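Local coordinates for putative phosphomethylpyrimidine kinase (Bacteroides thetaiotaomicron, PDB 3MBH) that probably phosphorylates pyridoxal at the expense of ATP, as a pyridoxal kinase of the ribokinase-like fold, and binds pyridoxal in its active site, at the interface of chains A and B. Numbering follows the deposited sequence. Chains: chain A/B, Putative phosphomethylpyrimidine kinase.

The interface of chains A and B. Residues chain A 9, 37-40, 71, 74, 76; chain B 17-20, 25, 47.
This patch belongs to a two-fold symmetric homodimer interface, mostly apolar, and helps join chains A and B as a pair within a deposited assembly of six copies; a loop of one subunit lies against a strand and a helix end of the other. Dimers are usual among pyridoxal kinases, though the crystal alone does not prove this pairing in solution. Chain A hides 78 Å² of B:Met19, a selenomethionine, more than of any other residue in this patch. Its chain bends at chi2 (-76°) and again at chi3, which brings SE to 3.7 Å from SG of A:Cys39, where SG stands anti to the carbonyl carbon (chi1 -66°) and so points the thiol at the selenium. Around the same selenium, A:Val76 meets the side chain tip to tip through CG2, and A:Lys9 crosses it at about a right angle, its CD 4.2 Å from SE. A polar anchor is the indole N-H of A:Trp71: NE1 donates to the carbonyl O of B:Ser47 at 2.9 Å. That bond is nearly straight (158° at H), meets a carbonyl lone pair and lies close to the ring plane, so it should restrain the indole's rotation. At the same ring's edge, CZ2 rests 3.9 Å from CA of B:Gly18. An alanine in place of A:Trp71 would remove this N-H and the ring edge, and would probably loosen the hold on the B:Ser47 and B:Gly18 backbones. Further along, CG of A:Pro40 packs obliquely on the methyl CG2 of B:Thr25 at 3.7 Å. In the fold, chain A contributes strand 37-40 and the end of helix 64-73; in chain B, B:Ser17 also lines the pyridoxal pocket and B:Ser47 directly follows pocket residue B:Leu46, so the contact borders that site.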
loop_
_atom_site.group_PDB
_atom_site.type_symbol
_atom_site.label_atom_id
_atom_site.label_comp_id
_atom_site.label_asym_id
_atom_site.label_seq_id
_atom_site.Cartn_x
_atom_site.Cartn_y
_atom_site.Cartn_z
ATOM N N LYS A 9 3.907 7.304 23.669
ATOM C CA LYS A 9 4.231 8.721 23.679
ATOM C C LYS A 9 5.742 8.955 23.863
ATOM O O LYS A 9 6.413 8.331 24.718
ATOM C CB LYS A 9 3.494 9.465 24.807
ATOM C CG LYS A 9 1.984 9.310 24.891
ATOM C CD LYS A 9 1.427 10.273 25.976
ATOM C CE LYS A 9 0.497 9.617 26.921
ATOM N NZ LYS A 9 -0.865 9.289 26.356
ATOM N N GLN A 37 2.946 9.122 19.287
ATOM C CA GLN A 37 2.611 10.513 19.569
ATOM C C GLN A 37 3.869 11.235 20.111
ATOM O O GLN A 37 4.508 10.730 21.020
ATOM C CB GLN A 37 1.480 10.621 20.607
ATOM C CG GLN A 37 1.177 12.074 20.924
ATOM C CD GLN A 37 0.029 12.239 21.927
ATOM O OE1 GLN A 37 -0.402 11.291 22.524
ATOM N NE2 GLN A 37 -0.482 13.455 22.051
ATOM N N VAL A 38 4.209 12.377 19.524
ATOM C CA VAL A 38 5.342 13.171 19.909
ATOM C C VAL A 38 4.807 14.367 20.698
ATOM O O VAL A 38 3.902 15.098 20.235
ATOM C CB VAL A 38 6.086 13.678 18.709
ATOM C CG1 VAL A 38 7.195 14.627 19.113
ATOM C CG2 VAL A 38 6.582 12.499 17.856
ATOM N N CYS A 39 5.341 14.520 21.898
ATOM C CA CYS A 39 4.967 15.556 22.844
ATOM C C CYS A 39 6.164 16.472 23.007
ATOM O O CYS A 39 7.121 16.156 23.742
ATOM C CB CYS A 39 4.580 14.952 24.164
ATOM S SG CYS A 39 3.120 13.961 24.120
ATOM N N PRO A 40 6.121 17.633 22.350
ATOM C CA PRO A 40 7.280 18.529 22.369
ATOM C C PRO A 40 7.513 19.253 23.707
ATOM O O PRO A 40 6.545 19.792 24.302
ATOM C CB PRO A 40 6.964 19.568 21.292
ATOM C CG PRO A 40 5.453 19.514 21.137
ATOM C CD PRO A 40 5.035 18.115 21.484
ATOM N N TRP A 71 3.123 18.827 33.253
ATOM C CA TRP A 71 3.117 17.433 32.840
ATOM C C TRP A 71 3.023 16.499 34.064
ATOM O O TRP A 71 2.327 15.473 34.049
ATOM C CB TRP A 71 4.328 17.159 32.006
ATOM C CG TRP A 71 4.218 17.684 30.591
ATOM C CD1 TRP A 71 3.145 18.308 30.007
ATOM C CD2 TRP A 71 5.210 17.561 29.564
ATOM N NE1 TRP A 71 3.433 18.597 28.693
ATOM C CE2 TRP A 71 4.693 18.154 28.401
ATOM C CE3 TRP A 71 6.507 17.052 29.531
ATOM C CZ2 TRP A 71 5.430 18.215 27.215
ATOM C CZ3 TRP A 71 7.206 17.096 28.396
ATOM C CH2 TRP A 71 6.694 17.676 27.235
ATOM N N LEU A 74 -0.560 16.585 35.244
ATOM C CA LEU A 74 -1.393 15.770 34.343
ATOM C C LEU A 74 -1.158 14.279 34.517
ATOM O O LEU A 74 -1.913 13.485 33.961
ATOM C CB LEU A 74 -1.112 16.079 32.874
ATOM C CG LEU A 74 -1.638 17.416 32.335
ATOM C CD1 LEU A 74 -1.069 17.650 30.970
ATOM C CD2 LEU A 74 -3.156 17.411 32.314
ATOM N N VAL A 76 1.228 12.617 33.145
ATOM C CA VAL A 76 1.578 12.077 31.836
ATOM C C VAL A 76 2.758 11.131 31.979
ATOM O O VAL A 76 3.684 11.376 32.744
ATOM C CB VAL A 76 1.807 13.174 30.748
ATOM C CG1 VAL A 76 2.815 14.124 31.179
ATOM C CG2 VAL A 76 2.273 12.543 29.426
ATOM N N SER B 17 1.637 23.109 21.530
ATOM C CA SER B 17 1.248 22.527 22.851
ATOM C C SER B 17 1.830 21.113 22.998
ATOM O O SER B 17 1.708 20.279 22.098
ATOM C CB SER B 17 -0.279 22.456 22.995
ATOM O OG SER B 17 -0.897 23.725 22.947
ATOM N N GLY B 18 2.395 20.846 24.172
ATOM C CA GLY B 18 3.041 19.607 24.474
ATOM C C GLY B 18 2.099 18.442 24.527
ATOM O O GLY B 18 2.361 17.432 23.942
HETATM N N MSE B 19 0.981 18.586 25.193
HETATM C CA MSE B 19 0.043 17.510 25.337
HETATM C C MSE B 19 -1.312 17.935 24.793
HETATM O O MSE B 19 -1.662 19.136 24.755
HETATM C CB MSE B 19 -0.031 17.023 26.781
HETATM C CG MSE B 19 0.901 15.832 27.052
HETATM SE SE MSE B 19 0.081 14.192 26.269
HETATM C CE MSE B 19 -1.558 14.010 27.413
ATOM N N GLY B 20 -2.049 16.923 24.344
ATOM C CA GLY B 20 -3.274 17.115 23.616
ATOM C C GLY B 20 -2.958 17.161 22.149
ATOM O O GLY B 20 -1.821 17.410 21.726
ATOM N N THR B 25 0.943 20.384 16.736
ATOM C CA THR B 25 1.141 18.956 16.843
ATOM C C THR B 25 0.094 18.101 16.109
ATOM O O THR B 25 0.159 16.878 16.124
ATOM C CB THR B 25 1.280 18.512 18.298
ATOM O OG1 THR B 25 0.090 18.873 19.000
ATOM C CG2 THR B 25 2.524 19.108 18.904
ATOM N N SER B 47 2.133 23.876 27.723
ATOM C CA SER B 47 2.274 22.470 28.192
ATOM C C SER B 47 1.215 21.550 27.613
ATOM O O SER B 47 1.436 20.356 27.422
ATOM C CB SER B 47 2.180 22.406 29.703
ATOM O OG SER B 47 0.914 22.896 30.207
#